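Local coordinates for pyruvate kinase 1 (Trypanosoma brucei brucei, PDB 4KCT), which catalyses phosphoryl transfer from phosphoenolpyruvate to ADP, yielding pyruvate and ATP, and also has an intrinsic decarboxylase activity toward oxaloacetate, at residues Lys239-His243 with Asp265-Glu269; Pro377-Cys382 with Tyr489-Thr493. One frame throughout, in Å; residues are numbered along the deposited sequence.

Interaction 1: residues Lys239-His243 with Asp265-Glu269; sequences KIENH and DLGVE. With MG (magnesium ion), chain C; PYR (pyruvic acid), chain E.
E241 and D265 meet at a magnesium ion, and the side chain of E241 can be followed from the backbone to the metal. Its CB packs against CB of D265 at 3.7 Å. With CG set anti to the carbonyl carbon (chi1 -45°), the chain runs on extended, so that CD arrives beside the metal and the two carboxylate oxygens take different partners. OE1 binds magnesium at 2.0 Å and lies 2.8 Å from D265 OD1, a separation of two acceptors that is tolerable because both are ligands of the same cation. OE2 turns off the metal to accept from the backbone N of F213 and from a water that is itself a magnesium ligand. The two carboxylate planes are 58° apart. Pyruvate chelates the ion through OXT and O3, and a second water completes six ligands. This is the active site at the C-terminal end of the TIM-barrel strands: K239 and E241 come from the end of strand 235-240 and the residue after it, D265 from the short helix following strand 258-262. The backbone N of D265 donates to pyruvate OXT at 2.7 Å (163° at the hydrogen), while K239 NZ, salt-bridged to D84, reaches pyruvate O3 at 2.9 Å. Beyond the metal, the carbonyl oxygen of E241 touches CG of E269 at 3.3 Å. E269 bends beyond CG, laying its carboxylate by CB of N242; OE2 accepts from a water on the backbone N of H243 and probably from another bound to N242 ND2, while OE1 is bonded to N179. N242 N-caps the next helix, ND2 donating to Q244 OE1 and OD1 accepting from G245 N.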
ATOM      1  N   LYS A 239       3.247  15.021  32.215  1.00 15.95           N
ATOM      2  CA  LYS A 239       4.650  14.779  31.883  1.00 16.39           C
ATOM      3  C   LYS A 239       4.994  13.334  32.153  1.00 17.74           C
ATOM      4  O   LYS A 239       4.723  12.806  33.234  1.00 18.21           O
ATOM      5  CB  LYS A 239       5.579  15.694  32.680  1.00 15.49           C
ATOM      6  CG  LYS A 239       5.234  17.175  32.499  1.00 16.17           C
ATOM      7  CD  LYS A 239       5.993  18.056  33.503  1.00 19.48           C
ATOM      8  CE  LYS A 239       7.479  17.749  33.527  1.00 18.04           C
ATOM      9  NZ  LYS A 239       8.149  18.595  34.568  1.00 17.93           N
ATOM     10  N   ILE A 240       5.435  12.659  31.109  1.00 16.78           N
ATOM     11  CA  ILE A 240       5.843  11.266  31.214  1.00 17.00           C
ATOM     12  C   ILE A 240       7.337  11.213  31.552  1.00 18.16           C
ATOM     13  O   ILE A 240       8.189  11.602  30.726  1.00 17.95           O
ATOM     14  CB  ILE A 240       5.586  10.547  29.873  1.00 15.48           C
ATOM     15  CG1 ILE A 240       4.126  10.704  29.465  1.00 16.13           C
ATOM     16  CG2 ILE A 240       6.031   9.066  29.925  1.00 16.92           C
ATOM     17  CD1 ILE A 240       3.134  10.118  30.470  1.00 16.03           C
ATOM     18  N   GLU A 241       7.664  10.708  32.745  1.00 16.79           N
ATOM     19  CA  GLU A 241       9.013  10.851  33.263  1.00 19.07           C
ATOM     20  C   GLU A 241       9.622   9.547  33.763  1.00 18.72           C
ATOM     21  O   GLU A 241      10.729   9.565  34.296  1.00 19.67           O
ATOM     22  CB  GLU A 241       9.054  11.890  34.409  1.00 21.30           C
ATOM     23  CG  GLU A 241       8.285  13.155  34.138  1.00 19.33           C
ATOM     24  CD  GLU A 241       8.863  14.354  34.876  1.00 21.43           C
ATOM     25  OE1 GLU A 241      10.018  14.741  34.575  1.00 25.93           O
ATOM     26  OE2 GLU A 241       8.118  14.995  35.625  1.00 18.86           O
ATOM     27  N   ASN A 242       8.864   8.446  33.700  1.00 17.71           N
ATOM     28  CA  ASN A 242       9.358   7.156  34.204  1.00 19.43           C
ATOM     29  C   ASN A 242       8.623   5.996  33.550  1.00 17.94           C
ATOM     30  O   ASN A 242       7.755   6.215  32.684  1.00 17.14           O
ATOM     31  CB  ASN A 242       9.248   7.076  35.759  1.00 19.46           C
ATOM     32  CG  ASN A 242       7.851   6.650  36.239  1.00 21.62           C
ATOM     33  OD1 ASN A 242       6.829   6.986  35.622  1.00 19.00           O
ATOM     34  ND2 ASN A 242       7.805   5.950  37.384  1.00 24.18           N
ATOM     35  N   HIS A 243       9.001   4.766  33.891  1.00 17.40           N
ATOM     36  CA  HIS A 243       8.498   3.621  33.139  1.00 18.95           C
ATOM     37  C   HIS A 243       6.992   3.443  33.328  1.00 18.82           C
ATOM     38  O   HIS A 243       6.305   2.973  32.426  1.00 18.02           O
ATOM     39  CB  HIS A 243       9.256   2.344  33.491  1.00 20.32           C
ATOM     40  CG  HIS A 243       8.752   1.688  34.731  1.00 23.91           C
ATOM     41  ND1 HIS A 243       8.967   2.224  35.964  1.00 24.57           N
ATOM     42  CD2 HIS A 243       7.831   0.644  34.906  1.00 24.02           C
ATOM     43  CE1 HIS A 243       8.288   1.498  36.885  1.00 26.27           C
ATOM     44  NE2 HIS A 243       7.582   0.544  36.233  1.00 24.54           N
ATOM     45  N   ASP A 265      14.148  13.582  33.162  1.00 17.93           N
ATOM     46  CA  ASP A 265      13.846  12.552  34.153  1.00 17.99           C
ATOM     47  C   ASP A 265      13.686  11.168  33.502  1.00 16.94           C
ATOM     48  O   ASP A 265      14.101  10.131  34.056  1.00 15.15           O
ATOM     49  CB  ASP A 265      12.605  12.957  34.961  1.00 20.13           C
ATOM     50  CG  ASP A 265      12.941  13.969  36.077  1.00 28.86           C
ATOM     51  OD1 ASP A 265      12.320  15.068  36.140  1.00 27.24           O
ATOM     52  OD2 ASP A 265      13.936  13.719  36.785  1.00 35.74           O
ATOM     53  N   LEU A 266      13.061  11.133  32.337  1.00 16.01           N
ATOM     54  CA  LEU A 266      12.805   9.853  31.696  1.00 15.50           C
ATOM     55  C   LEU A 266      14.110   9.095  31.458  1.00 15.69           C
ATOM     56  O   LEU A 266      14.164   7.874  31.634  1.00 15.73           O
ATOM     57  CB  LEU A 266      12.030  10.041  30.372  1.00 15.87           C
ATOM     58  CG  LEU A 266      11.510   8.793  29.692  1.00 16.66           C
ATOM     59  CD1 LEU A 266      10.613   8.002  30.651  1.00 18.41           C
ATOM     60  CD2 LEU A 266      10.726   9.178  28.431  1.00 19.56           C
ATOM     61  N   GLY A 267      15.138   9.810  30.978  1.00 16.77           N
ATOM     62  CA  GLY A 267      16.408   9.192  30.595  1.00 16.78           C
ATOM     63  C   GLY A 267      17.305   8.882  31.801  1.00 20.58           C
ATOM     64  O   GLY A 267      18.386   8.304  31.653  1.00 18.57           O
ATOM     65  N   VAL A 268      16.817   9.213  32.994  1.00 19.28           N
ATOM     66  CA  VAL A 268      17.393   8.725  34.241  1.00 21.20           C
ATOM     67  C   VAL A 268      16.636   7.485  34.722  1.00 20.33           C
ATOM     68  O   VAL A 268      17.245   6.491  35.142  1.00 22.11           O
ATOM     69  CB  VAL A 268      17.336   9.828  35.331  1.00 22.98           C
ATOM     70  CG1 VAL A 268      17.601   9.247  36.718  1.00 23.59           C
ATOM     71  CG2 VAL A 268      18.305  10.960  34.995  1.00 24.12           C
ATOM     72  N   GLU A 269      15.317   7.494  34.547  1.00 19.37           N
ATOM     73  CA  GLU A 269      14.475   6.381  35.004  1.00 19.66           C
ATOM     74  C   GLU A 269      14.581   5.127  34.098  1.00 23.31           C
ATOM     75  O   GLU A 269      14.431   4.017  34.568  1.00 23.15           O
ATOM     76  CB  GLU A 269      13.018   6.830  35.108  1.00 19.08           C
ATOM     77  CG  GLU A 269      12.759   7.832  36.226  1.00 19.40           C
ATOM     78  CD  GLU A 269      12.473   7.146  37.562  1.00 21.64           C
ATOM     79  OE1 GLU A 269      12.581   7.814  38.604  1.00 25.82           O
ATOM     80  OE2 GLU A 269      12.152   5.932  37.565  1.00 24.80           O
TER
HETATM   81 MG    MG C1001      11.283  16.232  34.923  1.00 24.91          MG
HETATM   82  C   PYR E1003      12.299  16.673  32.390  1.00 27.52           C
HETATM   83  O   PYR E1003      12.794  16.603  31.231  1.00 23.33           O
HETATM   84  OXT PYR E1003      12.519  15.752  33.228  1.00 24.36           O
HETATM   85  CA  PYR E1003      11.345  17.774  32.730  1.00 34.12           C
HETATM   86  O3  PYR E1003      10.878  17.868  33.880  1.00 28.13           O
HETATM   87  CB  PYR E1003      10.864  18.699  31.642  1.00 22.57           C
HETATM   88  O   HOH W   1       9.856  16.516  36.721  1.00 22.91           O
HETATM   89  O   HOH W   2      10.046   5.102  39.170  1.00 27.05           O
HETATM   90  O   HOH W   3      11.022   4.036  35.889  1.00 17.68           O
HETATM   91  O   HOH W   4      12.552  17.629  35.916  1.00 38.32           O

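Interaction 2: residues Pro377-Cys382 with Tyr489-Thr493; sequences PEEAVC and YPNQT. With FDP (2,6-di-O-phosphono-beta-D-fructofuranose), chain F.
Y489 opens the contact by setting its ring beside the first turn of helix 377-392. Its CE2 lies 4.3 Å from CB of P377, and CD2 is 3.9 Å from E378 OE2. Ring and carboxylate planes are only 18° apart, although the glutamate chain runs nearly perpendicular to the tyrosine side chain; E378 OE1 is salt-bridged to R405. P490 follows, with CD against E378 CB at 4.0 Å and CG near the sulfur of C382. Its CB touches O4 of the bound fructose 2,6-bisphosphate at 3.5 Å, so this proline is shared between the helix and the effector pocket of the C-terminal alpha/beta domain. The carbonyl oxygen of P490, buried here without a polar partner, faces CA of E378 at 3.7 Å. At N491 the backbone carbonyl meets V381 CG2, while the side-chain amide is used elsewhere, OD1 accepting from the backbone N of D483 and ND2 donating to the carbonyl of L495 of a neighbouring subunit. Q492 and T493 begin the strand outermost within this chain, which pairs antiparallel with a strand of that subunit. T493 OG1 lies 3.4 Å from V381 CG1, the two side chains alongside with their tips pointing opposite ways.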
ATOM      1  N   PRO A 377     -19.697  12.861  13.538  1.00 22.01           N
ATOM      2  CA  PRO A 377     -19.846  13.759  12.388  1.00 20.18           C
ATOM      3  C   PRO A 377     -18.801  14.867  12.369  1.00 18.95           C
ATOM      4  O   PRO A 377     -18.288  15.189  11.310  1.00 17.97           O
ATOM      5  CB  PRO A 377     -21.266  14.351  12.547  1.00 23.17           C
ATOM      6  CG  PRO A 377     -21.944  13.551  13.616  1.00 27.25           C
ATOM      7  CD  PRO A 377     -20.934  12.706  14.335  1.00 24.22           C
ATOM      8  N   GLU A 378     -18.485  15.462  13.522  1.00 17.69           N
ATOM      9  CA  GLU A 378     -17.519  16.565  13.506  1.00 19.40           C
ATOM     10  C   GLU A 378     -16.119  16.101  13.077  1.00 17.96           C
ATOM     11  O   GLU A 378     -15.385  16.833  12.416  1.00 16.86           O
ATOM     12  CB  GLU A 378     -17.472  17.326  14.839  1.00 19.86           C
ATOM     13  CG  GLU A 378     -17.019  16.492  16.009  1.00 23.56           C
ATOM     14  CD  GLU A 378     -18.194  15.862  16.750  1.00 29.54           C
ATOM     15  OE1 GLU A 378     -18.171  15.856  17.996  1.00 35.13           O
ATOM     16  OE2 GLU A 378     -19.178  15.445  16.092  1.00 27.36           O
ATOM     17  N   GLU A 379     -15.781  14.856  13.389  1.00 16.78           N
ATOM     18  CA  GLU A 379     -14.475  14.364  12.979  1.00 16.25           C
ATOM     19  C   GLU A 379     -14.401  13.987  11.498  1.00 17.17           C
ATOM     20  O   GLU A 379     -13.419  14.310  10.834  1.00 16.25           O
ATOM     21  CB  GLU A 379     -13.981  13.218  13.864  1.00 18.28           C
ATOM     22  CG  GLU A 379     -12.556  12.828  13.504  1.00 19.74           C
ATOM     23  CD  GLU A 379     -11.813  12.132  14.646  1.00 23.92           C
ATOM     24  OE1 GLU A 379     -12.461  11.742  15.635  1.00 23.66           O
ATOM     25  OE2 GLU A 379     -10.604  11.891  14.492  1.00 21.71           O
ATOM     26  N   ALA A 380     -15.446  13.347  10.975  1.00 15.38           N
ATOM     27  CA  ALA A 380     -15.612  13.236   9.513  1.00 16.16           C
ATOM     28  C   ALA A 380     -15.535  14.582   8.799  1.00 16.89           C
ATOM     29  O   ALA A 380     -14.850  14.724   7.759  1.00 15.26           O
ATOM     30  CB  ALA A 380     -16.903  12.519   9.178  1.00 15.65           C
ATOM     31  N   VAL A 381     -16.199  15.591   9.352  1.00 16.65           N
ATOM     32  CA  VAL A 381     -16.153  16.933   8.742  1.00 16.96           C
ATOM     33  C   VAL A 381     -14.713  17.504   8.756  1.00 15.79           C
ATOM     34  O   VAL A 381     -14.207  18.008   7.731  1.00 15.58           O
ATOM     35  CB  VAL A 381     -17.163  17.905   9.426  1.00 18.30           C
ATOM     36  CG1 VAL A 381     -16.852  19.370   9.069  1.00 17.40           C
ATOM     37  CG2 VAL A 381     -18.611  17.546   9.011  1.00 16.96           C
ATOM     38  N   CYS A 382     -14.058  17.439   9.913  1.00 16.04           N
ATOM     39  CA  CYS A 382     -12.717  17.986  10.015  1.00 16.27           C
ATOM     40  C   CYS A 382     -11.705  17.234   9.159  1.00 16.38           C
ATOM     41  O   CYS A 382     -10.832  17.848   8.501  1.00 16.66           O
ATOM     42  CB  CYS A 382     -12.270  18.112  11.487  1.00 17.93           C
ATOM     43  SG  CYS A 382     -13.252  19.378  12.392  1.00 21.28           S
ATOM     44  N   TYR A 489     -21.037  21.728  17.734  1.00 19.83           N
ATOM     45  CA  TYR A 489     -19.951  21.171  16.933  1.00 17.74           C
ATOM     46  C   TYR A 489     -20.105  21.656  15.479  1.00 16.92           C
ATOM     47  O   TYR A 489     -21.184  22.107  15.088  1.00 17.18           O
ATOM     48  CB  TYR A 489     -19.953  19.628  16.991  1.00 18.46           C
ATOM     49  CG  TYR A 489     -21.186  18.970  16.394  1.00 21.68           C
ATOM     50  CD1 TYR A 489     -22.348  18.770  17.167  1.00 21.60           C
ATOM     51  CD2 TYR A 489     -21.216  18.588  15.049  1.00 19.81           C
ATOM     52  CE1 TYR A 489     -23.495  18.195  16.606  1.00 23.24           C
ATOM     53  CE2 TYR A 489     -22.346  17.979  14.493  1.00 19.67           C
ATOM     54  CZ  TYR A 489     -23.484  17.803  15.271  1.00 23.90           C
ATOM     55  OH  TYR A 489     -24.624  17.261  14.699  1.00 24.16           O
ATOM     56  N   PRO A 490     -19.021  21.581  14.680  1.00 15.33           N
ATOM     57  CA  PRO A 490     -19.135  21.986  13.266  1.00 16.61           C
ATOM     58  C   PRO A 490     -19.630  20.808  12.402  1.00 18.29           C
ATOM     59  O   PRO A 490     -19.093  19.701  12.493  1.00 19.30           O
ATOM     60  CB  PRO A 490     -17.687  22.337  12.888  1.00 14.94           C
ATOM     61  CG  PRO A 490     -16.861  21.360  13.728  1.00 15.53           C
ATOM     62  CD  PRO A 490     -17.625  21.274  15.066  1.00 15.89           C
ATOM     63  N   ASN A 491     -20.659  21.037  11.594  1.00 17.40           N
ATOM     64  CA  ASN A 491     -21.157  19.979  10.702  1.00 15.70           C
ATOM     65  C   ASN A 491     -20.994  20.334   9.231  1.00 16.19           C
ATOM     66  O   ASN A 491     -21.568  19.672   8.370  1.00 16.70           O
ATOM     67  CB  ASN A 491     -22.638  19.665  10.998  1.00 16.51           C
ATOM     68  CG  ASN A 491     -23.579  20.757  10.505  1.00 19.40           C
ATOM     69  OD1 ASN A 491     -23.302  21.953  10.659  1.00 18.64           O
ATOM     70  ND2 ASN A 491     -24.668  20.346   9.817  1.00 18.32           N
ATOM     71  N   GLN A 492     -20.228  21.383   8.943  1.00 14.39           N
ATOM     72  CA  GLN A 492     -20.229  21.967   7.597  1.00 15.43           C
ATOM     73  C   GLN A 492     -18.777  22.338   7.211  1.00 16.12           C
ATOM     74  O   GLN A 492     -18.052  22.890   8.026  1.00 14.44           O
ATOM     75  CB  GLN A 492     -21.102  23.240   7.593  1.00 15.11           C
ATOM     76  CG  GLN A 492     -21.092  23.981   6.256  1.00 16.37           C
ATOM     77  CD  GLN A 492     -21.966  25.217   6.280  1.00 19.25           C
ATOM     78  OE1 GLN A 492     -21.471  26.361   6.332  1.00 20.53           O
ATOM     79  NE2 GLN A 492     -23.259  25.006   6.246  1.00 14.27           N
ATOM     80  N   THR A 493     -18.396  22.080   5.955  1.00 15.31           N
ATOM     81  CA  THR A 493     -17.150  22.624   5.378  1.00 17.22           C
ATOM     82  C   THR A 493     -17.503  23.281   4.063  1.00 18.31           C
ATOM     83  O   THR A 493     -18.305  22.723   3.285  1.00 18.73           O
ATOM     84  CB  THR A 493     -16.175  21.486   4.976  1.00 25.08           C
ATOM     85  OG1 THR A 493     -16.169  20.451   5.965  1.00 34.05           O
ATOM     86  CG2 THR A 493     -14.748  22.025   4.772  1.00 21.79           C
TER
HETATM   87  P1  FDP F1004     -21.112  28.596  17.263  1.00 22.06           P
HETATM   88  O1P FDP F1004     -21.239  29.037  15.820  1.00 20.29           O
HETATM   89  O2P FDP F1004     -20.224  29.517  18.060  1.00 22.12           O
HETATM   90  O3P FDP F1004     -22.421  28.213  17.936  1.00 22.37           O
HETATM   91  O1  FDP F1004     -22.498  25.547  17.918  1.00 22.00           O
HETATM   92  C1  FDP F1004     -22.016  25.641  16.574  1.00 19.84           C
HETATM   93  C2  FDP F1004     -20.522  25.940  16.612  1.00 20.55           C
HETATM   94  O2  FDP F1004     -20.228  27.220  17.238  1.00 19.92           O
HETATM   95  C3  FDP F1004     -19.869  25.875  15.235  1.00 17.47           C
HETATM   96  O3  FDP F1004     -20.167  27.026  14.448  1.00 18.76           O
HETATM   97  C4  FDP F1004     -18.401  25.839  15.627  1.00 18.40           C
HETATM   98  O4  FDP F1004     -17.539  25.419  14.555  1.00 18.18           O
HETATM   99  C5  FDP F1004     -18.435  24.837  16.771  1.00 17.59           C
HETATM  100  O5  FDP F1004     -19.798  24.917  17.329  1.00 18.25           O
HETATM  101  C6  FDP F1004     -17.392  25.180  17.826  1.00 18.19           C
HETATM  102  O6  FDP F1004     -17.259  24.051  18.694  1.00 20.97           O
HETATM  103  P2  FDP F1004     -15.993  23.980  19.702  1.00 22.48           P
HETATM  104  O4P FDP F1004     -14.768  23.840  18.782  1.00 17.32           O
HETATM  105  O5P FDP F1004     -16.060  25.277  20.445  1.00 19.16           O
HETATM  106  O6P FDP F1004     -16.248  22.747  20.534  1.00 20.09           O

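Overall arrangement
Interaction 1 comes first along the chain and lies in the barrel domain, at the ends of strands 235-240 and 258-262; interaction 2 follows in the C-terminal alpha/beta domain, where helix 377-392 packs on strand 492-497 of a mixed sheet that continues into a neighbouring subunit. Their centres are 37 Å apart, on opposite sides of the centre of the chain, with nearest atoms about 21 Å apart; they share no helix, strand or sheet. One holds the metal and pyruvate of the active site, the other borders the effector pocket and the subunit interface. Any influence of the effector on catalysis would probably have to be relayed through the fold or across the tetramer, consistent with allosteric regulation in this family.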